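Putative iron-uptake ABC transport system,periplasmic iron-binding protein (Campylobacter jejuni, PDB 3E13) binds ferric iron, probably as the periplasmic receptor that delivers the metal to an ABC transporter for uptake. Local coordinates at residues S62-A67 and G237-K242; E95-T100 and K252-M257; I114-M119 and G220-N225; G202-S207 and V213-S218. All coordinates share one frame; numbering follows the deposited sequence.

Contact 1. Residues S62-A67 and G237-K242; sequences SNLTEA and GIAMTK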
loop_
_atom_site.group_PDB
_atom_site.type_symbol
_atom_site.label_atom_id
_atom_site.label_comp_id
_atom_site.label_asym_id
_atom_site.label_seq_id
_atom_site.Cartn_x
_atom_site.Cartn_y
_atom_site.Cartn_z
ATOM N N SER A 62 6.733 2.723 -4.185
ATOM C CA SER A 62 8.173 2.561 -4.375
ATOM C C SER A 62 8.508 1.388 -5.288
ATOM O O SER A 62 9.439 1.471 -6.087
ATOM C CB SER A 62 8.922 2.470 -3.026
ATOM O OG SER A 62 8.671 3.650 -2.243
ATOM N N ASN A 63 7.706 0.346 -5.234
ATOM C CA ASN A 63 7.848 -0.779 -6.144
ATOM C C ASN A 63 7.682 -0.368 -7.616
ATOM O O ASN A 63 8.347 -0.872 -8.479
ATOM C CB ASN A 63 6.859 -1.881 -5.845
ATOM C CG ASN A 63 7.083 -2.553 -4.506
ATOM O OD1 ASN A 63 6.152 -3.074 -3.880
ATOM N ND2 ASN A 63 8.390 -2.639 -4.076
ATOM N N LEU A 64 6.731 0.519 -7.901
ATOM C CA LEU A 64 6.577 1.045 -9.238
ATOM C C LEU A 64 7.789 1.842 -9.647
ATOM O O LEU A 64 8.245 1.707 -10.765
ATOM C CB LEU A 64 5.325 1.954 -9.327
ATOM C CG LEU A 64 4.050 1.137 -9.184
ATOM C CD1 LEU A 64 2.928 2.088 -8.753
ATOM C CD2 LEU A 64 3.655 0.389 -10.474
ATOM N N THR A 65 8.274 2.729 -8.775
ATOM C CA THR A 65 9.450 3.530 -9.136
ATOM C C THR A 65 10.703 2.659 -9.282
ATOM O O THR A 65 11.581 2.949 -10.119
ATOM C CB THR A 65 9.678 4.678 -8.172
ATOM O OG1 THR A 65 9.912 4.159 -6.878
ATOM C CG2 THR A 65 8.464 5.462 -7.990
ATOM N N GLU A 66 10.828 1.647 -8.462
ATOM C CA GLU A 66 11.972 0.699 -8.591
ATOM C C GLU A 66 11.932 0.074 -9.977
ATOM O O GLU A 66 12.957 0.003 -10.670
ATOM C CB GLU A 66 11.923 -0.436 -7.563
ATOM C CG GLU A 66 12.297 -0.045 -6.155
ATOM C CD GLU A 66 12.125 -1.147 -5.140
ATOM O OE1 GLU A 66 13.117 -1.371 -4.378
ATOM O OE2 GLU A 66 11.045 -1.815 -5.065
ATOM N N ALA A 67 10.756 -0.402 -10.377
ATOM C CA ALA A 67 10.598 -1.004 -11.682
ATOM C C ALA A 67 10.905 -0.022 -12.811
ATOM O O ALA A 67 11.604 -0.334 -13.774
ATOM C CB ALA A 67 9.214 -1.653 -11.796
ATOM N N GLY A 237 -0.880 0.776 -7.523
ATOM C CA GLY A 237 -0.790 1.324 -8.849
ATOM C C GLY A 237 -0.379 0.344 -9.895
ATOM O O GLY A 237 -0.205 -0.838 -9.627
ATOM N N ILE A 238 -0.231 0.854 -11.113
ATOM C CA ILE A 238 -0.190 -0.033 -12.276
ATOM C C ILE A 238 0.661 0.588 -13.373
ATOM O O ILE A 238 0.779 1.801 -13.493
ATOM C CB ILE A 238 -1.639 -0.342 -12.806
ATOM C CG1 ILE A 238 -1.671 -1.465 -13.856
ATOM C CG2 ILE A 238 -2.295 0.913 -13.350
ATOM C CD1 ILE A 238 -3.017 -2.073 -14.086
ATOM N N ALA A 239 1.321 -0.283 -14.120
ATOM C CA ALA A 239 2.222 0.082 -15.204
ATOM C C ALA A 239 2.189 -0.977 -16.313
ATOM O O ALA A 239 1.954 -2.168 -16.027
ATOM C CB ALA A 239 3.665 0.130 -14.704
ATOM N N MET A 240 2.408 -0.530 -17.551
ATOM C CA MET A 240 2.723 -1.402 -18.672
ATOM C C MET A 240 4.201 -1.717 -18.681
ATOM O O MET A 240 5.007 -0.849 -18.515
ATOM C CB MET A 240 2.314 -0.730 -19.974
ATOM C CG MET A 240 2.372 -1.723 -21.181
ATOM S SD MET A 240 1.825 -0.998 -22.711
ATOM C CE MET A 240 3.017 0.028 -23.023
ATOM N N THR A 241 4.535 -2.969 -18.882
ATOM C CA THR A 241 5.938 -3.369 -18.978
ATOM C C THR A 241 6.510 -3.093 -20.361
ATOM O O THR A 241 5.794 -3.158 -21.373
ATOM C CB THR A 241 6.116 -4.828 -18.638
ATOM O OG1 THR A 241 5.228 -5.632 -19.430
ATOM C CG2 THR A 241 5.726 -5.099 -17.218
ATOM N N LYS A 242 7.809 -2.811 -20.394
ATOM C CA LYS A 242 8.520 -2.606 -21.650
ATOM C C LYS A 242 8.445 -3.896 -22.511
ATOM O O LYS A 242 8.499 -3.827 -23.740
ATOM C CB LYS A 242 9.990 -2.252 -21.337
ATOM C CG LYS A 242 10.855 -1.947 -22.509
ATOM C CD LYS A 242 12.179 -1.370 -22.038
ATOM C CE LYS A 242 12.119 0.040 -21.487
ATOM N NZ LYS A 242 13.528 0.355 -20.947
#

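Contact 2. Residues E95-T100 and K252-M257; sequences EWFAIT and KFMEFM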
loop_
_atom_site.group_PDB
_atom_site.type_symbol
_atom_site.label_atom_id
_atom_site.label_comp_id
_atom_site.label_asym_id
_atom_site.label_seq_id
_atom_site.Cartn_x
_atom_site.Cartn_y
_atom_site.Cartn_z
ATOM N N GLU A 95 4.896 6.368 -16.768
ATOM C CA GLU A 95 5.201 4.940 -16.663
ATOM C C GLU A 95 4.469 4.234 -15.534
ATOM O O GLU A 95 4.474 3.012 -15.516
ATOM C CB GLU A 95 6.725 4.674 -16.592
ATOM C CG GLU A 95 7.422 5.201 -17.827
ATOM C CD GLU A 95 8.860 4.726 -17.982
ATOM O OE1 GLU A 95 9.533 5.242 -18.913
ATOM O OE2 GLU A 95 9.271 3.813 -17.235
ATOM N N TRP A 96 3.847 4.959 -14.606
ATOM C CA TRP A 96 3.107 4.323 -13.513
ATOM C C TRP A 96 1.948 5.226 -13.138
ATOM O O TRP A 96 2.039 6.413 -13.321
ATOM C CB TRP A 96 3.957 3.987 -12.281
ATOM C CG TRP A 96 4.681 5.114 -11.670
ATOM C CD1 TRP A 96 5.986 5.399 -11.840
ATOM C CD2 TRP A 96 4.151 6.135 -10.800
ATOM N NE1 TRP A 96 6.321 6.535 -11.142
ATOM C CE2 TRP A 96 5.208 7.015 -10.501
ATOM C CE3 TRP A 96 2.899 6.382 -10.235
ATOM C CZ2 TRP A 96 5.045 8.135 -9.691
ATOM C CZ3 TRP A 96 2.737 7.489 -9.428
ATOM C CH2 TRP A 96 3.798 8.346 -9.161
ATOM N N PHE A 97 0.900 4.611 -12.611
ATOM C CA PHE A 97 -0.408 5.317 -12.401
ATOM C C PHE A 97 -1.084 4.726 -11.167
ATOM O O PHE A 97 -1.182 3.496 -11.033
ATOM C CB PHE A 97 -1.310 5.074 -13.581
ATOM C CG PHE A 97 -0.747 5.597 -14.862
ATOM C CD1 PHE A 97 0.086 4.773 -15.621
ATOM C CD2 PHE A 97 -1.048 6.866 -15.321
ATOM C CE1 PHE A 97 0.687 5.252 -16.803
ATOM C CE2 PHE A 97 -0.500 7.310 -16.560
ATOM C CZ PHE A 97 0.393 6.501 -17.259
ATOM N N ALA A 98 -1.571 5.558 -10.250
ATOM C CA ALA A 98 -2.229 5.027 -9.058
ATOM C C ALA A 98 -3.622 4.520 -9.444
ATOM O O ALA A 98 -4.323 5.160 -10.296
ATOM C CB ALA A 98 -2.386 6.093 -8.007
ATOM N N ILE A 99 -4.041 3.442 -8.816
ATOM C CA ILE A 99 -5.419 2.926 -8.918
ATOM C C ILE A 99 -6.202 3.120 -7.607
ATOM O O ILE A 99 -7.435 3.153 -7.632
ATOM C CB ILE A 99 -5.483 1.472 -9.389
ATOM C CG1 ILE A 99 -4.799 0.508 -8.433
ATOM C CG2 ILE A 99 -4.863 1.372 -10.740
ATOM C CD1 ILE A 99 -5.165 -0.953 -8.699
ATOM N N THR A 100 -5.523 3.227 -6.472
ATOM C CA THR A 100 -6.134 3.523 -5.173
ATOM C C THR A 100 -5.161 4.276 -4.295
ATOM O O THR A 100 -3.948 4.266 -4.536
ATOM C CB THR A 100 -6.526 2.260 -4.375
ATOM O OG1 THR A 100 -5.334 1.544 -4.027
ATOM C CG2 THR A 100 -7.374 1.317 -5.104
ATOM N N LYS A 252 -6.047 -0.948 -22.229
ATOM C CA LYS A 252 -7.466 -1.136 -21.937
ATOM C C LYS A 252 -7.673 -1.517 -20.474
ATOM O O LYS A 252 -8.581 -1.000 -19.792
ATOM C CB LYS A 252 -8.056 -2.210 -22.856
ATOM C CG LYS A 252 -8.402 -1.705 -24.241
ATOM C CD LYS A 252 -9.078 -2.844 -25.059
ATOM C CE LYS A 252 -9.698 -2.302 -26.348
ATOM N NZ LYS A 252 -8.724 -1.303 -27.010
ATOM N N PHE A 253 -6.816 -2.392 -19.990
ATOM C CA PHE A 253 -6.895 -2.834 -18.612
ATOM C C PHE A 253 -6.606 -1.693 -17.638
ATOM O O PHE A 253 -7.297 -1.569 -16.615
ATOM C CB PHE A 253 -5.956 -4.050 -18.321
ATOM C CG PHE A 253 -6.178 -4.620 -16.993
ATOM C CD1 PHE A 253 -7.202 -5.517 -16.758
ATOM C CD2 PHE A 253 -5.395 -4.219 -15.922
ATOM C CE1 PHE A 253 -7.451 -6.011 -15.465
ATOM C CE2 PHE A 253 -5.626 -4.713 -14.650
ATOM C CZ PHE A 253 -6.650 -5.598 -14.433
ATOM N N MET A 254 -5.574 -0.895 -17.929
ATOM C CA MET A 254 -5.184 0.225 -17.081
ATOM C C MET A 254 -6.392 1.209 -16.990
ATOM O O MET A 254 -6.768 1.625 -15.884
ATOM C CB MET A 254 -3.930 0.873 -17.661
ATOM C CG MET A 254 -2.697 0.006 -17.488
ATOM S SD MET A 254 -1.311 0.559 -18.448
ATOM C CE MET A 254 -0.744 1.928 -17.476
ATOM N N GLU A 255 -7.010 1.498 -18.138
ATOM C CA GLU A 255 -8.171 2.390 -18.155
ATOM C C GLU A 255 -9.347 1.784 -17.406
ATOM O O GLU A 255 -10.048 2.496 -16.667
ATOM C CB GLU A 255 -8.537 2.776 -19.591
ATOM C CG GLU A 255 -7.474 3.644 -20.241
ATOM C CD GLU A 255 -7.744 4.014 -21.676
ATOM O OE1 GLU A 255 -8.757 3.512 -22.294
ATOM O OE2 GLU A 255 -6.998 4.870 -22.196
ATOM N N PHE A 256 -9.554 0.491 -17.566
ATOM C CA PHE A 256 -10.634 -0.209 -16.895
ATOM C C PHE A 256 -10.493 -0.086 -15.360
ATOM O O PHE A 256 -11.483 0.060 -14.637
ATOM C CB PHE A 256 -10.602 -1.670 -17.352
ATOM C CG PHE A 256 -11.723 -2.514 -16.829
ATOM C CD1 PHE A 256 -13.014 -2.360 -17.321
ATOM C CD2 PHE A 256 -11.494 -3.478 -15.854
ATOM C CE1 PHE A 256 -14.064 -3.178 -16.867
ATOM C CE2 PHE A 256 -12.569 -4.287 -15.388
ATOM C CZ PHE A 256 -13.836 -4.102 -15.901
ATOM N N MET A 257 -9.267 -0.102 -14.853
ATOM C CA MET A 257 -9.046 0.021 -13.410
ATOM C C MET A 257 -9.482 1.387 -12.868
ATOM O O MET A 257 -9.779 1.487 -11.680
ATOM C CB MET A 257 -7.591 -0.200 -13.056
ATOM C CG MET A 257 -7.076 -1.649 -13.219
ATOM S SD MET A 257 -8.073 -2.877 -12.442
ATOM C CE MET A 257 -7.958 -2.346 -10.775
#

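Contact 3. Residues I114-M119 and G220-N225; sequences IDISKM and GIIFPN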
loop_
_atom_site.group_PDB
_atom_site.type_symbol
_atom_site.label_atom_id
_atom_site.label_comp_id
_atom_site.label_asym_id
_atom_site.label_seq_id
_atom_site.Cartn_x
_atom_site.Cartn_y
_atom_site.Cartn_z
ATOM N N ILE A 114 -7.154 2.713 26.929
ATOM C CA ILE A 114 -5.747 2.901 26.546
ATOM C C ILE A 114 -5.560 4.370 26.345
ATOM O O ILE A 114 -6.367 5.032 25.701
ATOM C CB ILE A 114 -5.330 2.079 25.287
ATOM C CG1 ILE A 114 -3.895 2.462 24.910
ATOM C CG2 ILE A 114 -6.343 2.242 24.124
ATOM C CD1 ILE A 114 -3.222 1.544 23.977
ATOM N N ASP A 115 -4.486 4.890 26.920
ATOM C CA ASP A 115 -4.119 6.280 26.786
ATOM C C ASP A 115 -3.366 6.412 25.440
ATOM O O ASP A 115 -2.314 5.810 25.226
ATOM C CB ASP A 115 -3.210 6.659 27.970
ATOM C CG ASP A 115 -2.830 8.097 27.970
ATOM O OD1 ASP A 115 -3.227 8.835 27.048
ATOM O OD2 ASP A 115 -2.124 8.593 28.881
ATOM N N ILE A 116 -3.971 7.117 24.506
ATOM C CA ILE A 116 -3.360 7.354 23.202
ATOM C C ILE A 116 -2.894 8.815 23.090
ATOM O O ILE A 116 -2.460 9.257 22.025
ATOM C CB ILE A 116 -4.365 6.999 22.078
ATOM C CG1 ILE A 116 -5.615 7.891 22.096
ATOM C CG2 ILE A 116 -4.779 5.547 22.174
ATOM C CD1 ILE A 116 -6.504 7.797 20.816
ATOM N N SER A 117 -2.951 9.571 24.188
ATOM C CA SER A 117 -2.560 10.980 24.144
ATOM C C SER A 117 -1.107 11.207 23.734
ATOM O O SER A 117 -0.787 12.296 23.235
ATOM C CB SER A 117 -2.800 11.658 25.502
ATOM O OG SER A 117 -1.918 11.114 26.469
ATOM N N LYS A 118 -0.235 10.218 23.940
ATOM C CA LYS A 118 1.214 10.347 23.631
ATOM C C LYS A 118 1.624 9.513 22.412
ATOM O O LYS A 118 2.807 9.438 22.078
ATOM C CB LYS A 118 2.092 9.936 24.817
ATOM C CG LYS A 118 1.740 10.604 26.150
ATOM C CD LYS A 118 1.833 12.101 26.092
ATOM C CE LYS A 118 1.725 12.718 27.519
ATOM N NZ LYS A 118 0.257 12.809 27.890
ATOM N N MET A 119 0.646 8.965 21.705
ATOM C CA MET A 119 0.932 8.239 20.478
ATOM C C MET A 119 0.240 9.001 19.331
ATOM O O MET A 119 -0.833 8.636 18.877
ATOM C CB MET A 119 0.440 6.804 20.588
ATOM C CG MET A 119 0.720 5.929 19.328
ATOM S SD MET A 119 2.434 5.780 18.897
ATOM C CE MET A 119 2.986 4.506 20.065
ATOM N N GLY A 220 -9.450 0.615 16.925
ATOM C CA GLY A 220 -9.526 2.050 16.737
ATOM C C GLY A 220 -8.344 2.582 15.909
ATOM O O GLY A 220 -7.276 2.000 15.916
ATOM N N ILE A 221 -8.540 3.713 15.242
ATOM C CA ILE A 221 -7.518 4.281 14.369
ATOM C C ILE A 221 -6.971 5.555 14.977
ATOM O O ILE A 221 -7.733 6.479 15.301
ATOM C CB ILE A 221 -8.111 4.628 12.997
ATOM C CG1 ILE A 221 -8.646 3.352 12.328
ATOM C CG2 ILE A 221 -7.051 5.392 12.149
ATOM C CD1 ILE A 221 -9.323 3.610 10.923
ATOM N N ILE A 222 -5.655 5.642 15.034
ATOM C CA ILE A 222 -4.949 6.928 15.124
ATOM C C ILE A 222 -4.455 7.288 13.742
ATOM O O ILE A 222 -3.649 6.563 13.182
ATOM C CB ILE A 222 -3.752 6.809 16.097
ATOM C CG1 ILE A 222 -4.235 6.402 17.511
ATOM C CG2 ILE A 222 -2.930 8.055 16.119
ATOM C CD1 ILE A 222 -3.180 5.845 18.425
ATOM N N PHE A 223 -4.906 8.398 13.198
ATOM C CA PHE A 223 -4.296 8.962 12.003
ATOM C C PHE A 223 -3.060 9.767 12.417
ATOM O O PHE A 223 -3.200 10.817 13.048
ATOM C CB PHE A 223 -5.313 9.858 11.308
ATOM C CG PHE A 223 -6.441 9.084 10.674
ATOM C CD1 PHE A 223 -7.704 9.091 11.220
ATOM C CD2 PHE A 223 -6.222 8.377 9.504
ATOM C CE1 PHE A 223 -8.722 8.343 10.650
ATOM C CE2 PHE A 223 -7.251 7.649 8.911
ATOM C CZ PHE A 223 -8.494 7.640 9.508
ATOM N N PRO A 224 -1.843 9.280 12.171
ATOM C CA PRO A 224 -0.698 9.985 12.715
ATOM C C PRO A 224 -0.497 11.373 12.122
ATOM O O PRO A 224 -0.850 11.656 10.972
ATOM C CB PRO A 224 0.483 9.037 12.428
ATOM C CG PRO A 224 -0.187 7.686 12.311
ATOM C CD PRO A 224 -1.433 8.015 11.551
ATOM N N ASN A 225 0.094 12.199 12.950
ATOM C CA ASN A 225 0.625 13.510 12.586
ATOM C C ASN A 225 -0.424 14.569 12.259
ATOM O O ASN A 225 -0.172 15.455 11.440
ATOM C CB ASN A 225 1.674 13.374 11.475
ATOM C CG ASN A 225 2.933 12.635 11.934
ATOM O OD1 ASN A 225 2.885 11.447 12.187
ATOM N ND2 ASN A 225 4.072 13.354 12.019
#

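Contact 4. Residues G202-S207 and V213-S218; sequences GLLKNS and VEVGNS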
loop_
_atom_site.group_PDB
_atom_site.type_symbol
_atom_site.label_atom_id
_atom_site.label_comp_id
_atom_site.label_asym_id
_atom_site.label_seq_id
_atom_site.Cartn_x
_atom_site.Cartn_y
_atom_site.Cartn_z
ATOM N N GLY A 202 -11.265 -2.422 7.299
ATOM C CA GLY A 202 -12.466 -2.734 6.572
ATOM C C GLY A 202 -12.631 -4.147 6.108
ATOM O O GLY A 202 -13.721 -4.702 6.187
ATOM N N LEU A 203 -11.548 -4.743 5.609
ATOM C CA LEU A 203 -11.601 -6.107 5.139
ATOM C C LEU A 203 -11.961 -7.017 6.310
ATOM O O LEU A 203 -12.764 -7.936 6.172
ATOM C CB LEU A 203 -10.255 -6.546 4.546
ATOM C CG LEU A 203 -10.005 -6.086 3.121
ATOM C CD1 LEU A 203 -8.565 -6.335 2.698
ATOM C CD2 LEU A 203 -10.944 -6.715 2.174
ATOM N N LEU A 204 -11.334 -6.782 7.445
ATOM C CA LEU A 204 -11.573 -7.603 8.621
ATOM C C LEU A 204 -13.007 -7.472 9.100
ATOM O O LEU A 204 -13.684 -8.452 9.369
ATOM C CB LEU A 204 -10.557 -7.290 9.727
ATOM C CG LEU A 204 -9.095 -7.674 9.477
ATOM C CD1 LEU A 204 -8.186 -6.972 10.465
ATOM C CD2 LEU A 204 -8.934 -9.185 9.550
ATOM N N LYS A 205 -13.465 -6.224 9.301
ATOM C CA LYS A 205 -14.829 -5.998 9.775
ATOM C C LYS A 205 -15.940 -6.572 8.923
ATOM O O LYS A 205 -17.012 -6.856 9.430
ATOM C CB LYS A 205 -15.071 -4.493 9.977
ATOM C CG LYS A 205 -14.340 -3.871 11.105
ATOM C CD LYS A 205 -14.521 -2.352 11.140
ATOM C CE LYS A 205 -15.886 -1.919 11.591
ATOM N NZ LYS A 205 -16.135 -2.301 13.018
ATOM N N ASN A 206 -15.700 -6.685 7.622
ATOM C CA ASN A 206 -16.649 -7.219 6.661
ATOM C C ASN A 206 -16.375 -8.645 6.152
ATOM O O ASN A 206 -17.063 -9.110 5.215
ATOM C CB ASN A 206 -16.738 -6.273 5.491
ATOM C CG ASN A 206 -17.359 -4.948 5.888
ATOM O OD1 ASN A 206 -18.603 -4.828 5.952
ATOM N ND2 ASN A 206 -16.517 -3.936 6.129
ATOM N N SER A 207 -15.433 -9.316 6.803
ATOM C CA SER A 207 -15.024 -10.650 6.386
ATOM C C SER A 207 -16.128 -11.680 6.556
ATOM O O SER A 207 -16.933 -11.581 7.480
ATOM C CB SER A 207 -13.809 -11.022 7.169
ATOM O OG SER A 207 -13.315 -12.326 6.778
ATOM N N VAL A 213 -13.854 -10.763 11.757
ATOM C CA VAL A 213 -14.822 -9.710 12.206
ATOM C C VAL A 213 -14.571 -9.312 13.646
ATOM O O VAL A 213 -14.531 -8.110 13.976
ATOM C CB VAL A 213 -16.258 -10.129 11.958
ATOM C CG1 VAL A 213 -17.213 -9.049 12.459
ATOM C CG2 VAL A 213 -16.515 -10.379 10.442
ATOM N N GLU A 214 -14.314 -10.287 14.503
ATOM C CA GLU A 214 -13.985 -10.011 15.904
ATOM C C GLU A 214 -12.740 -9.110 16.006
ATOM O O GLU A 214 -12.698 -8.120 16.771
ATOM C CB GLU A 214 -13.724 -11.323 16.639
ATOM C CG GLU A 214 -14.953 -12.155 16.818
ATOM C CD GLU A 214 -14.681 -13.368 17.723
ATOM O OE1 GLU A 214 -15.678 -14.077 18.025
ATOM O OE2 GLU A 214 -13.493 -13.607 18.108
ATOM N N VAL A 215 -11.704 -9.476 15.250
ATOM C CA VAL A 215 -10.473 -8.679 15.232
ATOM C C VAL A 215 -10.750 -7.282 14.747
ATOM O O VAL A 215 -10.399 -6.303 15.408
ATOM C CB VAL A 215 -9.357 -9.291 14.362
ATOM C CG1 VAL A 215 -8.152 -8.339 14.204
ATOM C CG2 VAL A 215 -8.921 -10.613 14.966
ATOM N N GLY A 216 -11.375 -7.149 13.584
ATOM C CA GLY A 216 -11.566 -5.840 12.988
ATOM C C GLY A 216 -12.418 -4.942 13.859
ATOM O O GLY A 216 -12.163 -3.728 13.973
ATOM N N ASN A 217 -13.357 -5.551 14.559
ATOM C CA ASN A 217 -14.308 -4.768 15.372
ATOM C C ASN A 217 -13.635 -4.170 16.629
ATOM O O ASN A 217 -14.153 -3.180 17.195
ATOM C CB ASN A 217 -15.533 -5.582 15.782
ATOM C CG ASN A 217 -16.601 -5.687 14.679
ATOM O OD1 ASN A 217 -16.511 -5.050 13.645
ATOM N ND2 ASN A 217 -17.613 -6.556 14.912
ATOM N N SER A 218 -12.490 -4.714 17.042
ATOM C CA SER A 218 -11.752 -4.236 18.177
ATOM C C SER A 218 -10.850 -3.043 17.893
ATOM O O SER A 218 -10.296 -2.480 18.813
ATOM C CB SER A 218 -10.936 -5.389 18.768
ATOM O OG SER A 218 -9.738 -5.639 18.011
HETATM O O HOH W 1 -18.169 -5.515 11.519
HETATM O O HOH W 2 -13.382 -1.000 14.143
#

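Contact 1. Residues S62-A67 and G237-K242
Leu64 of helix 61-69 drops its forked end onto the backbone of Gly237 and Ile238, showing how a helix beds down on a sheet in an alpha/beta solute-binding protein. The contact is purely apolar, and no hydrogen bond crosses it. With chi1 at -69°, CG stands beside the backbone N of Leu64, which points CG at the strand, and chi2 (159°) spreads the two methyls over it. CD1 rests 3.8 Å from Gly237 CA, in the place a side chain would otherwise fill, so the glycine lets the leucine come close. The other branch, CD2, lies 4.0 Å from Ile238 N and 4.2 Å from Ala239 CB. The segment axes run 17° apart, with 9.0 Å between them.

Within the helix, two side chains are tied by hydrogen bonds. Thr65 OG1 joins Glu66 N on the carbonyl oxygen of Ser62, while Asn63 ND2 reaches Glu66 OE2 at 3.0 Å, in the amide plane.

Strand 233-241 pairs here with strand 55-58, whose Thr58 also touches Leu64, and through Ile238 with Phe97. Ile238 starts away from helix 61-69, and its side chain touches Phe253 and Met254 of helix 247-257, so the two helices pack against opposite faces of the sheet.

Contact 2. Residues E95-T100 and K252-M257
Phe97 and Ile99 face helix 247-257 from a strand that is broken by a classic beta bulge, in which Ile99 and Thr100 both stand opposite Ser236 of strand 233-241. The chain turns a corner at Ile99, and the backbones draw together in that direction: the CA atoms of Phe97 and Met254 are 8.4 Å apart, those of Ile99 and Met257 6.5 Å. This is helix-on-sheet packing of the alpha/beta kind found in periplasmic binding proteins, and two methionines one helical turn apart carry it from the helix side.

Met254 makes its contact through its terminal methyl, Met257 through CE and CB. Met254 extends through chi2 and then bends at chi3 (77°), which brings CE obliquely to the Phe97 ring, 3.5 Å from CD1; the two side chains cross at about a right angle. Met257 is folded twice, at chi2 and chi3, and stays compact beside Ile99. Gln263 NE2 also links the two segments, hydrogen-bonded to the carbonyl oxygens of Ile99 and Met257. Ile99 meets its methionine with two branches: CG2 lies 3.9 Å from Met257 CB, and CD1 touches Met257 CE at 3.7 Å.

Contact 3. Residues I114-M119 and G220-N225
Ile222 reaches out from strand 219-222 to a loop held in a tight turn, and its CD1 methyl settles between Ile116 and Met119 at the two ends of that turn. This is loop-on-sheet packing: the 114-119 loop, which follows strand 97-109, covers the last residue of strand 219-222, away from the iron site. The two isoleucines slide past each other in opposite directions. CD1 of Ile222 comes to the root of Ile116, 4.0 Å from CB and 4.1 Å from CG2, so the closest approach is by the branch point and the short methyl. Met119 lies differently, crossing Ile222 at about a right angle. It offers CG, 4.0 Å from Ile222 CD1, and then bends at chi2 and chi3, so that its sulfur end leads away from the strand. The same residue also presents its backbone: the carbonyl oxygen of Met119 is 3.5 Å from Ile222 CG2. Chi1 of -60° in Ile222 places CG1 opposite the carbonyl carbon, and both methyls thereby face the loop.

Bonds within the loop help to set its shape. A type I turn closes from Met119 N to the carbonyl oxygen of Ile116, and overlapping its start, Asp115 forms an Asx turn. OD1 of Asp115 accepts from Ser117 N on its anti side and Ser117 OG, at 2.7 Å, on its syn side, both tilted out of the carboxylate plane, by 32° and 20°.

Around this cluster, Phe193 of strand 193-197 touches Ile116, Met119 and Ile222 alike. Strand 219-222 pairs antiparallel with strand 97-109, whose Tyr108 also packs on Ile222.

Contact 4. Residues G202-S207 and V213-S218
Leu204 and Gly216 meet where two consecutive helices, joined by a short turn, lie close enough for side chain to touch backbone. This is the tight half of an alpha-alpha hairpin. Leu204 CB sits 3.7 Å from Gly216 CA, on the side where a side chain of residue 216 would stand, so glycine is what allows the approach. Further in, Leu204 CD1 touches Val215 CG1. Near the turn the packing is again against backbone: Val213 CA directs its hydrogen to the carbonyl oxygen of Leu204 at 3.3 Å, and Val213 CG2 lies 3.2 Å from Ser207 O. Beyond this, Ser207 OG is hydrogen-bonded to Asp212 OD2 and Asn209 N, which ties the turn together.

The other half is polar and watery. Lys205 lays its CG against the Gly216 carbonyl carbon at 3.5 Å, then bends at chi3 and chi4 (73° and 65°) and turns back toward Asn217. Its NZ gives a 2.8 Å hydrogen bond to Asn217 OD1, approaching from 35° out of the carbonyl plane. One water donates to both Lys205 O and Asn217 OD1; a second accepts from NZ and donates to Gly216 O. The amide oxygen of Asn217 is thus held by the ammonium group and a water together.

Helix 198-205 begins just before two of the iron ligands, Tyr199 and Tyr200, and the side chain of Leu204 is about 5 Å from that of Tyr200. Val215 of helix 210-217 also packs on Ala183 and Phe187 of helix 179-188, and helix 210-217 leads directly into strand 219-222.

Overall arrangement
Contacts 1 and 2 form one continuous region, their centres 11 Å apart: Ile238 N lies 2.8 Å from Phe97 O, a probable hydrogen bond, and Ile238 CG2 packs on Ile99 CG2. Contacts 3 and 4, with centres 19 Å apart, adjoin in sequence but do not otherwise touch. Contact 3 lies about 33 Å from contact 1, centre to centre, across the middle of the chain, although both reach the same sheet. The ferric ion, bound by His11, Tyr12, Tyr143, Tyr199 and Tyr200, lies between: about 12 Å from Gly237 of contact 1, and about 11 Å from the side chains of Ile99 (contact 2) and Leu204 (contact 4). Contact 3 is remote from it.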